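Local coordinates for protein putative D-tyrosyl-tRNA(Tyr) deacylase 2 (Leishmania major, PDB 1TC5) that may hydrolyse D-tyrosyl-tRNA(Tyr) into D-tyrosine and free tRNA, acting as a divergent homodimeric member of the D-aminoacyl-tRNA deacylase family, at residues Gly37-Ile42 with Leu95-Ala100; Met14-Asp19 with Glu185-His190; Met18-Leu23 with Glu160-Tyr165. All blocks are in the same frame, centred on the assembly; numbering follows the deposited sequence. Where two conformers were deposited one is given.

Overall arrangement
Contacts 1 and 2 belong to one mixed sheet, and their centres lie about 11 Å apart. Strand 37-45 is the middle strand, parallel to 93-98 in contact 1 and antiparallel to 10-18, the strand that meets Glu185-His190 in contact 2. Tyr41 N and Met14 O, 2.9 Å apart, probably bond the two contacts together. Both also reach the second subunit, whose interface in this family probably helps form the active site. Contact 3 leaves that sheet just after Met18 and ties the start of strand 20-24 to a surface loop; its centre is about 15 Å from that of contact 1 and about 14 Å from that of contact 2.

Contact 1 of 3, residues Gly37-Ile42 with Leu95-Ala100; sequences GVMVYI and LIVPQA
Ile42, Leu95 and Gln99 give up the most surface where strand 37-42 runs beside strand 95-98, the two parallel within 16°. Leu95 bonds through both its backbone N and its backbone O: the N donates to Val38 O, and the O accepts Val40 N at 2.7 Å. Val97 is gripped in the same way, taking Val40 O with its N and receiving Ile42 N. Ile42 O then binds Gln99 N at 2.9 Å, so the pairing outlasts the regular strand by one residue.

On the face of Met39 and Tyr41, Leu95 lies side by side with Met39, its CD2 4.0 Å from Met39 SD. Ile42 is on the opposite face, where its CG2 meets Ile96 CG2 at 4.1 Å and the residue also packs on Tyr126 and Phe129 of helix 119-136. Branched side chains suit both faces: Ile42 and Ile96 meet the helix, while Leu95, beside Met39, meets Met18.

Gln99 does two jobs. Its CG, anti to the carbonyl carbon (chi1 -70°), sits over one face of the Tyr41 ring, 4.1 Å from the centroid in a CH-pi contact. Val97 CB approaches the same ring obliquely, 3.8 Å from Tyr41 CD1. The amide, beyond a bend at chi2, is held at both ends: NE2 donates to Pro98 O at 3.0 Å, and OE1 is hydrogen-bonded to Thr189 OG1 of the second subunit. Tyr41 OH likewise bonds Gln16 OE1 of that subunit.

Pro98-Gln99-Ala100 probably stands where canonical deacylases carry SQFTL, and is closer to the PQATL of the related ATD enzymes. The chemistry thus changes along the contact, from an apolar, backbone-bonded sheet core to a buried pair of polar tips, Tyr41 and Gln99, whose fixed orientation helps join the subunits.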
loop_
_atom_site.group_PDB
_atom_site.type_symbol
_atom_site.label_atom_id
_atom_site.label_comp_id
_atom_site.label_asym_id
_atom_site.label_seq_id
_atom_site.Cartn_x
_atom_site.Cartn_y
_atom_site.Cartn_z
ATOM N N GLY A 37 -12.517 6.715 3.300
ATOM C CA GLY A 37 -12.542 5.631 4.269
ATOM C C GLY A 37 -11.206 4.935 4.334
ATOM O O GLY A 37 -10.171 5.597 4.427
ATOM N N VAL A 38 -11.227 3.613 4.297
ATOM C CA VAL A 38 -10.009 2.806 4.390
ATOM C C VAL A 38 -9.911 1.771 3.266
ATOM O O VAL A 38 -10.889 1.069 2.960
ATOM C CB VAL A 38 -9.951 2.104 5.746
ATOM C CG1 VAL A 38 -8.766 1.127 5.810
ATOM C CG2 VAL A 38 -9.903 3.137 6.879
ATOM N N MET A 39 -8.737 1.704 2.641
ATOM C CA MET A 39 -8.396 0.650 1.691
ATOM C C MET A 39 -7.592 -0.437 2.401
ATOM O O MET A 39 -6.534 -0.167 2.999
ATOM C CB MET A 39 -7.609 1.188 0.506
ATOM C CG MET A 39 -7.322 0.116 -0.560
ATOM S SD MET A 39 -6.717 0.710 -2.120
ATOM C CE MET A 39 -5.047 1.189 -1.588
ATOM N N VAL A 40 -8.101 -1.663 2.300
ATOM C CA VAL A 40 -7.576 -2.824 3.004
ATOM C C VAL A 40 -7.001 -3.768 1.965
ATOM O O VAL A 40 -7.733 -4.189 1.072
ATOM C CB VAL A 40 -8.730 -3.559 3.743
ATOM C CG1 VAL A 40 -8.251 -4.813 4.454
ATOM C CG2 VAL A 40 -9.442 -2.625 4.724
ATOM N N TYR A 41 -5.711 -4.075 2.067
ATOM C CA TYR A 41 -5.091 -5.200 1.375
ATOM C C TYR A 41 -5.012 -6.407 2.328
ATOM O O TYR A 41 -4.554 -6.277 3.444
ATOM C CB TYR A 41 -3.672 -4.851 0.934
ATOM C CG TYR A 41 -3.464 -3.794 -0.134
ATOM C CD1 TYR A 41 -4.511 -3.203 -0.801
ATOM C CD2 TYR A 41 -2.164 -3.389 -0.481
ATOM C CE1 TYR A 41 -4.287 -2.218 -1.785
ATOM C CE2 TYR A 41 -1.931 -2.430 -1.450
ATOM C CZ TYR A 41 -2.998 -1.843 -2.112
ATOM O OH TYR A 41 -2.785 -0.877 -3.085
ATOM N N ILE A 42 -5.422 -7.593 1.877
ATOM C CA ILE A 42 -5.505 -8.731 2.767
ATOM C C ILE A 42 -4.877 -10.016 2.195
ATOM O O ILE A 42 -5.048 -10.363 1.029
ATOM C CB ILE A 42 -7.008 -8.964 3.176
ATOM C CG1 ILE A 42 -7.148 -10.046 4.247
ATOM C CG2 ILE A 42 -7.896 -9.250 1.960
ATOM C CD1 ILE A 42 -8.488 -9.921 4.989
ATOM N N LEU A 95 -12.744 -0.366 1.121
ATOM C CA LEU A 95 -12.366 -0.981 -0.137
ATOM C C LEU A 95 -11.368 -2.083 0.172
ATOM O O LEU A 95 -10.310 -1.798 0.678
ATOM C CB LEU A 95 -11.704 0.061 -1.044
ATOM C CG LEU A 95 -11.208 -0.453 -2.393
ATOM C CD1 LEU A 95 -12.327 -1.093 -3.176
ATOM C CD2 LEU A 95 -10.584 0.678 -3.210
ATOM N N ILE A 96 -11.729 -3.322 -0.150
ATOM C CA ILE A 96 -10.959 -4.516 0.224
ATOM C C ILE A 96 -10.372 -5.081 -1.048
ATOM O O ILE A 96 -11.107 -5.329 -2.026
ATOM C CB ILE A 96 -11.883 -5.595 0.887
ATOM C CG1 ILE A 96 -12.594 -5.018 2.108
ATOM C CG2 ILE A 96 -11.081 -6.799 1.284
ATOM C CD1 ILE A 96 -13.775 -5.834 2.580
ATOM N N VAL A 97 -9.058 -5.266 -1.038
ATOM C CA VAL A 97 -8.343 -5.848 -2.147
ATOM C C VAL A 97 -7.569 -7.097 -1.690
ATOM O O VAL A 97 -6.724 -7.012 -0.788
ATOM C CB VAL A 97 -7.357 -4.825 -2.723
ATOM C CG1 VAL A 97 -6.777 -5.299 -4.029
ATOM C CG2 VAL A 97 -8.058 -3.469 -2.877
ATOM N N PRO A 98 -7.806 -8.237 -2.337
ATOM C CA PRO A 98 -7.035 -9.432 -2.018
ATOM C C PRO A 98 -5.615 -9.233 -2.539
ATOM O O PRO A 98 -5.433 -8.893 -3.712
ATOM C CB PRO A 98 -7.772 -10.553 -2.769
ATOM C CG PRO A 98 -8.483 -9.882 -3.912
ATOM C CD PRO A 98 -8.755 -8.470 -3.451
ATOM N N GLN A 99 -4.635 -9.392 -1.651
ATOM C CA GLN A 99 -3.226 -9.241 -1.990
ATOM C C GLN A 99 -2.429 -10.313 -1.276
ATOM O O GLN A 99 -1.748 -10.028 -0.310
ATOM C CB GLN A 99 -2.747 -7.853 -1.573
ATOM C CG GLN A 99 -3.330 -6.739 -2.413
ATOM C CD GLN A 99 -2.642 -6.634 -3.757
ATOM O OE1 GLN A 99 -1.544 -6.070 -3.835
ATOM N NE2 GLN A 99 -3.256 -7.209 -4.813
ATOM N N ALA A 100 -2.512 -11.537 -1.797
ATOM C CA ALA A 100 -1.921 -12.715 -1.192
ATOM C C ALA A 100 -0.397 -12.594 -1.160
ATOM O O ALA A 100 0.253 -13.170 -0.286
ATOM C CB ALA A 100 -2.350 -13.956 -1.966
#

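Contact 2 of 3, residues Met14-Asp19 with Glu185-His190; sequences MLQAMD and EGPFTH
Leu15 and His190 form an antiparallel hydrogen-bonded pair: Leu15 N donates to His190 O at 2.8 Å and His190 N returns a bond to Leu15 O at 2.9 Å. The touching parts run 150° apart. Two residues on, Ala17 N reaches Pro187 O at 2.8 Å in a nearly straight bond (174°). Between these anchors the loop turns through Phe188, whose backbone is in the left-handed helical region. Gly186 has a conformation that glycine alone tolerates easily, and its peptide to Pro187 is trans, the CA atoms of Gly186 and Pro187 being 3.8 Å apart.

Ala17 brings just a methyl against this turn, its CB 3.3 Å from Gly186 O, where a small side chain fits the closely placed carbonyl. Gln16 extends beyond CG past Pro187 and Thr189. Its OE1 lies 3.6 Å from Pro187 CB, and its CG the same distance from Thr189 OG1, the two side chains of Gln16 and Thr189 pointing the same way. The polar ends of both have their partners on the second subunit. Within the loop, His190 CE1 stands over the centre of the Phe188 ring, and His190 ND1 gives Phe188 O a weak bond bent to 124°.

Canonical members of this family have a Gly-cisPro motif at the equivalent place, inserted into the partner subunit's active site; the trans peptide here recalls the Gly-transPro motif of the related ATD enzymes. Three backbone bonds hold the loop at Pro187 and His190, while buried Gln16 and Thr189 offer polar groups satisfied by the other subunit. The chemistry is consistent with a well-ordered loop whose placement is probably coupled to dimerisation.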
loop_
_atom_site.group_PDB
_atom_site.type_symbol
_atom_site.label_atom_id
_atom_site.label_comp_id
_atom_site.label_asym_id
_atom_site.label_seq_id
_atom_site.Cartn_x
_atom_site.Cartn_y
_atom_site.Cartn_z
ATOM N N MET A 14 -2.757 -4.709 5.196
ATOM C CA MET A 14 -2.177 -3.385 5.032
ATOM C C MET A 14 -3.348 -2.405 4.865
ATOM O O MET A 14 -4.208 -2.602 4.008
ATOM C CB MET A 14 -1.241 -3.339 3.814
ATOM C CG MET A 14 -0.573 -1.988 3.582
ATOM S SD MET A 14 0.546 -1.905 2.142
ATOM C CE MET A 14 -0.330 -0.745 1.103
ATOM N N LEU A 15 -3.367 -1.362 5.689
ATOM C CA LEU A 15 -4.494 -0.441 5.784
ATOM C C LEU A 15 -4.008 0.942 5.453
ATOM O O LEU A 15 -3.036 1.408 6.055
ATOM C CB LEU A 15 -5.077 -0.435 7.206
ATOM C CG LEU A 15 -5.316 -1.794 7.869
ATOM C CD1 LEU A 15 -5.598 -1.622 9.381
ATOM C CD2 LEU A 15 -6.434 -2.543 7.185
ATOM N N GLN A 16 -4.689 1.600 4.509
ATOM C CA GLN A 16 -4.332 2.952 4.062
ATOM C C GLN A 16 -5.547 3.868 4.132
ATOM O O GLN A 16 -6.691 3.437 3.866
ATOM C CB GLN A 16 -3.846 2.958 2.606
ATOM C CG GLN A 16 -2.572 2.200 2.316
ATOM C CD GLN A 16 -2.161 2.277 0.851
ATOM O OE1 GLN A 16 -1.655 3.310 0.404
ATOM N NE2 GLN A 16 -2.344 1.178 0.112
ATOM N N ALA A 17 -5.291 5.111 4.541
ATOM C CA ALA A 17 -6.294 6.187 4.525
ATOM C C ALA A 17 -6.664 6.517 3.080
ATOM O O ALA A 17 -5.821 6.998 2.307
ATOM C CB ALA A 17 -5.762 7.434 5.210
ATOM N N MET A 18 -7.912 6.218 2.738
ATOM C CA MET A 18 -8.461 6.434 1.403
ATOM C C MET A 18 -9.274 7.723 1.359
ATOM O O MET A 18 -10.075 7.992 2.265
ATOM C CB MET A 18 -9.382 5.259 1.030
ATOM C CG MET A 18 -10.017 5.353 -0.376
ATOM S SD MET A 18 -10.661 3.761 -0.908
ATOM C CE MET A 18 -11.941 3.467 0.367
ATOM N N ASP A 19 -9.079 8.509 0.300
ATOM C CA ASP A 19 -10.013 9.580 -0.041
ATOM C C ASP A 19 -10.951 9.143 -1.167
ATOM O O ASP A 19 -12.173 9.287 -1.054
ATOM C CB ASP A 19 -9.285 10.845 -0.492
ATOM C CG ASP A 19 -10.213 12.021 -0.604
ATOM O OD1 ASP A 19 -10.732 12.402 0.454
ATOM O OD2 ASP A 19 -10.521 12.597 -1.677
ATOM N N GLU A 185 -5.064 11.723 1.017
ATOM C CA GLU A 185 -4.449 12.907 1.618
ATOM C C GLU A 185 -3.234 12.527 2.497
ATOM O O GLU A 185 -2.614 13.388 3.100
ATOM C CB GLU A 185 -5.489 13.654 2.470
ATOM C CG GLU A 185 -6.725 14.125 1.709
ATOM C CD GLU A 185 -6.396 15.242 0.729
ATOM O OE1 GLU A 185 -5.983 16.323 1.190
ATOM O OE2 GLU A 185 -6.521 15.035 -0.501
ATOM N N GLY A 186 -2.886 11.242 2.573
ATOM C CA GLY A 186 -1.759 10.793 3.403
ATOM C C GLY A 186 -2.126 9.388 3.838
ATOM O O GLY A 186 -3.002 9.247 4.682
ATOM N N PRO A 187 -1.577 8.354 3.185
ATOM C CA PRO A 187 -1.998 6.979 3.454
ATOM C C PRO A 187 -1.849 6.522 4.902
ATOM O O PRO A 187 -2.665 5.699 5.302
ATOM C CB PRO A 187 -1.121 6.127 2.502
ATOM C CG PRO A 187 -0.691 7.076 1.417
ATOM C CD PRO A 187 -0.593 8.425 2.087
ATOM N N PHE A 188 -0.880 7.031 5.661
ATOM C CA PHE A 188 -0.712 6.647 7.076
ATOM C C PHE A 188 -0.800 5.126 7.230
ATOM O O PHE A 188 -1.548 4.576 8.048
ATOM C CB PHE A 188 -1.778 7.357 7.897
ATOM C CG PHE A 188 -1.540 7.398 9.375
ATOM C CD1 PHE A 188 -0.268 7.359 9.934
ATOM C CD2 PHE A 188 -2.643 7.548 10.230
ATOM C CE1 PHE A 188 -0.102 7.441 11.298
ATOM C CE2 PHE A 188 -2.484 7.636 11.576
ATOM C CZ PHE A 188 -1.204 7.581 12.120
ATOM N N THR A 189 -0.008 4.450 6.411
ATOM C CA THR A 189 -0.166 3.033 6.200
ATOM C C THR A 189 0.129 2.247 7.469
ATOM O O THR A 189 1.127 2.473 8.104
ATOM C CB THR A 189 0.757 2.580 5.016
ATOM O OG1 THR A 189 0.451 3.382 3.858
ATOM C CG2 THR A 189 0.450 1.146 4.608
ATOM N N HIS A 190 -0.790 1.357 7.834
ATOM C CA HIS A 190 -0.545 0.409 8.905
ATOM C C HIS A 190 -0.460 -1.006 8.322
ATOM O O HIS A 190 -1.025 -1.302 7.253
ATOM C CB HIS A 190 -1.625 0.515 9.969
ATOM C CG HIS A 190 -1.576 1.788 10.776
ATOM N ND1 HIS A 190 -1.989 3.012 10.276
ATOM C CD2 HIS A 190 -1.172 2.020 12.048
ATOM C CE1 HIS A 190 -1.855 3.933 11.213
ATOM N NE2 HIS A 190 -1.360 3.358 12.297
#

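Contact 3 of 3, residues Met18-Leu23 with Glu160-Tyr165; sequences MDQGHL and EGWIKY
Gln20 reaches the loop around Trp162 and Ile163 by a bend in its chain: chi2 of -76° turns CD aside, and the amide ends against the backbone of Ile163. Trp162 has CG anti to its backbone N (chi1 -178°), which sets the indole beside that amide. The two side chains cross at about a right angle, yet their planes are only 16° apart, and Trp162 CD1 comes within 3.7 Å of Gln20 CD.

The amide pairs with one residue at both its polar atoms. Gln20 OE1 accepts Ile163 N at 2.9 Å, and Gln20 NE2 donates to Ile163 O at 2.9 Å. The same NE2 also donates to Asp19 O at 2.8 Å, so three bonds grip the group and fix its rotation. Glutamine suits the place because it supplies a donor and an acceptor side by side, matching the N-H and C=O of one residue, much as a residue in an antiparallel strand pair does. Ile163 CG1 packs 3.7 Å from Gln20 OE1, covering the buried amide with hydrocarbon.

Asp19 reaches the indole through a water, which donates to Asp19 OD1 at 2.8 Å and accepts from Trp162 NE1 at 3.0 Å. The water oxygen lies in the plane of the indole, at its edge. Arg33 of strand 31-34 bonds Gly161 O, a second tie holding the loop.

Asp19 and Gln20 both face Glu183 of strand 180-184, a classic beta bulge. It lies where the chain passes from strand 10-18 into the three-stranded antiparallel sheet, and its second residue here fastens the loop that precedes strand 169-171.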
loop_
_atom_site.group_PDB
_atom_site.type_symbol
_atom_site.label_atom_id
_atom_site.label_comp_id
_atom_site.label_asym_id
_atom_site.label_seq_id
_atom_site.Cartn_x
_atom_site.Cartn_y
_atom_site.Cartn_z
ATOM N N MET A 18 -7.912 6.218 2.738
ATOM C CA MET A 18 -8.461 6.434 1.403
ATOM C C MET A 18 -9.274 7.723 1.359
ATOM O O MET A 18 -10.075 7.992 2.265
ATOM C CB MET A 18 -9.382 5.259 1.030
ATOM C CG MET A 18 -10.017 5.353 -0.376
ATOM S SD MET A 18 -10.661 3.761 -0.908
ATOM C CE MET A 18 -11.941 3.467 0.367
ATOM N N ASP A 19 -9.079 8.509 0.300
ATOM C CA ASP A 19 -10.013 9.580 -0.041
ATOM C C ASP A 19 -10.951 9.143 -1.167
ATOM O O ASP A 19 -12.173 9.287 -1.054
ATOM C CB ASP A 19 -9.285 10.845 -0.492
ATOM C CG ASP A 19 -10.213 12.021 -0.604
ATOM O OD1 ASP A 19 -10.732 12.402 0.454
ATOM O OD2 ASP A 19 -10.521 12.597 -1.677
ATOM N N GLN A 20 -10.359 8.615 -2.244
ATOM C CA GLN A 20 -11.097 8.028 -3.365
ATOM C C GLN A 20 -10.404 6.737 -3.837
ATOM O O GLN A 20 -9.189 6.642 -3.848
ATOM C CB GLN A 20 -11.152 8.979 -4.577
ATOM C CG GLN A 20 -11.805 10.344 -4.363
ATOM C CD GLN A 20 -13.316 10.290 -4.316
ATOM O OE1 GLN A 20 -13.997 10.371 -5.356
ATOM N NE2 GLN A 20 -13.853 10.159 -3.109
ATOM N N GLY A 21 -11.196 5.760 -4.259
ATOM C CA GLY A 21 -10.668 4.585 -4.934
ATOM C C GLY A 21 -11.510 4.096 -6.098
ATOM O O GLY A 21 -12.733 4.234 -6.105
ATOM N N HIS A 22 -10.817 3.541 -7.090
ATOM C CA HIS A 22 -11.387 2.818 -8.228
ATOM C C HIS A 22 -10.696 1.455 -8.341
ATOM O O HIS A 22 -9.472 1.381 -8.462
ATOM C CB HIS A 22 -11.199 3.574 -9.562
ATOM C CG HIS A 22 -11.492 5.028 -9.472
ATOM N ND1 HIS A 22 -12.774 5.533 -9.519
ATOM C CD2 HIS A 22 -10.670 6.096 -9.319
ATOM C CE1 HIS A 22 -12.727 6.850 -9.390
ATOM N NE2 HIS A 22 -11.465 7.217 -9.272
ATOM N N LEU A 23 -11.485 0.387 -8.320
ATOM C CA LEU A 23 -10.963 -0.965 -8.379
ATOM C C LEU A 23 -11.564 -1.716 -9.580
ATOM O O LEU A 23 -12.757 -1.797 -9.737
ATOM C CB LEU A 23 -11.231 -1.705 -7.051
ATOM C CG LEU A 23 -10.689 -3.139 -6.936
ATOM C CD1 LEU A 23 -9.198 -3.161 -7.032
ATOM C CD2 LEU A 23 -11.149 -3.811 -5.635
ATOM N N GLU A 160 -16.654 9.345 -13.029
ATOM C CA GLU A 160 -15.529 10.276 -12.817
ATOM C C GLU A 160 -15.931 11.426 -11.880
ATOM O O GLU A 160 -17.135 11.694 -11.693
ATOM C CB GLU A 160 -15.023 10.836 -14.160
ATOM C CG GLU A 160 -13.967 9.962 -14.845
ATOM C CD GLU A 160 -14.237 9.717 -16.326
ATOM O OE1 GLU A 160 -14.911 10.556 -16.962
ATOM O OE2 GLU A 160 -13.775 8.676 -16.859
ATOM N N GLY A 161 -14.939 12.118 -11.305
ATOM C CA GLY A 161 -15.229 13.235 -10.410
ATOM C C GLY A 161 -15.442 12.730 -8.994
ATOM O O GLY A 161 -15.835 11.574 -8.795
ATOM N N TRP A 162 -15.180 13.598 -8.016
ATOM C CA TRP A 162 -15.260 13.249 -6.599
ATOM C C TRP A 162 -16.626 12.691 -6.237
ATOM O O TRP A 162 -17.653 13.201 -6.693
ATOM C CB TRP A 162 -14.979 14.478 -5.745
ATOM C CG TRP A 162 -14.990 14.224 -4.240
ATOM C CD1 TRP A 162 -13.941 13.835 -3.454
ATOM C CD2 TRP A 162 -16.115 14.373 -3.363
ATOM N NE1 TRP A 162 -14.349 13.728 -2.144
ATOM C CE2 TRP A 162 -15.685 14.043 -2.066
ATOM C CE3 TRP A 162 -17.463 14.726 -3.558
ATOM C CZ2 TRP A 162 -16.540 14.085 -0.958
ATOM C CZ3 TRP A 162 -18.308 14.763 -2.469
ATOM C CH2 TRP A 162 -17.845 14.442 -1.180
ATOM N N ILE A 163 -16.632 11.627 -5.428
ATOM C CA ILE A 163 -17.868 11.109 -4.826
ATOM C C ILE A 163 -17.743 11.041 -3.315
ATOM O O ILE A 163 -16.645 10.814 -2.748
ATOM C CB ILE A 163 -18.301 9.696 -5.341
ATOM C CG1 ILE A 163 -17.232 8.631 -5.075
ATOM C CG2 ILE A 163 -18.714 9.756 -6.810
ATOM C CD1 ILE A 163 -17.745 7.236 -5.327
ATOM N N LYS A 164 -18.887 11.241 -2.675
ATOM C CA LYS A 164 -19.011 11.179 -1.236
ATOM C C LYS A 164 -18.977 9.719 -0.835
ATOM O O LYS A 164 -19.387 8.873 -1.604
ATOM C CB LYS A 164 -20.337 11.805 -0.786
ATOM C CG LYS A 164 -20.412 12.071 0.734
ATOM C CD LYS A 164 -21.786 12.603 1.154
ATOM C CE LYS A 164 -21.975 12.488 2.674
ATOM N NZ LYS A 164 -23.132 13.271 3.189
ATOM N N TYR A 165 -18.427 9.439 0.345
ATOM C CA TYR A 165 -18.569 8.153 1.017
ATOM C C TYR A 165 -20.068 7.858 1.212
ATOM O O TYR A 165 -20.906 8.779 1.178
ATOM C CB TYR A 165 -17.845 8.186 2.380
ATOM C CG TYR A 165 -18.235 9.398 3.217
ATOM C CD1 TYR A 165 -19.396 9.386 3.989
ATOM C CD2 TYR A 165 -17.467 10.552 3.207
ATOM C CE1 TYR A 165 -19.785 10.486 4.726
ATOM C CE2 TYR A 165 -17.842 11.670 3.957
ATOM C CZ TYR A 165 -19.021 11.624 4.700
ATOM O OH TYR A 165 -19.416 12.704 5.449
HETATM O O HOH W 1 -13.525 12.651 0.531
#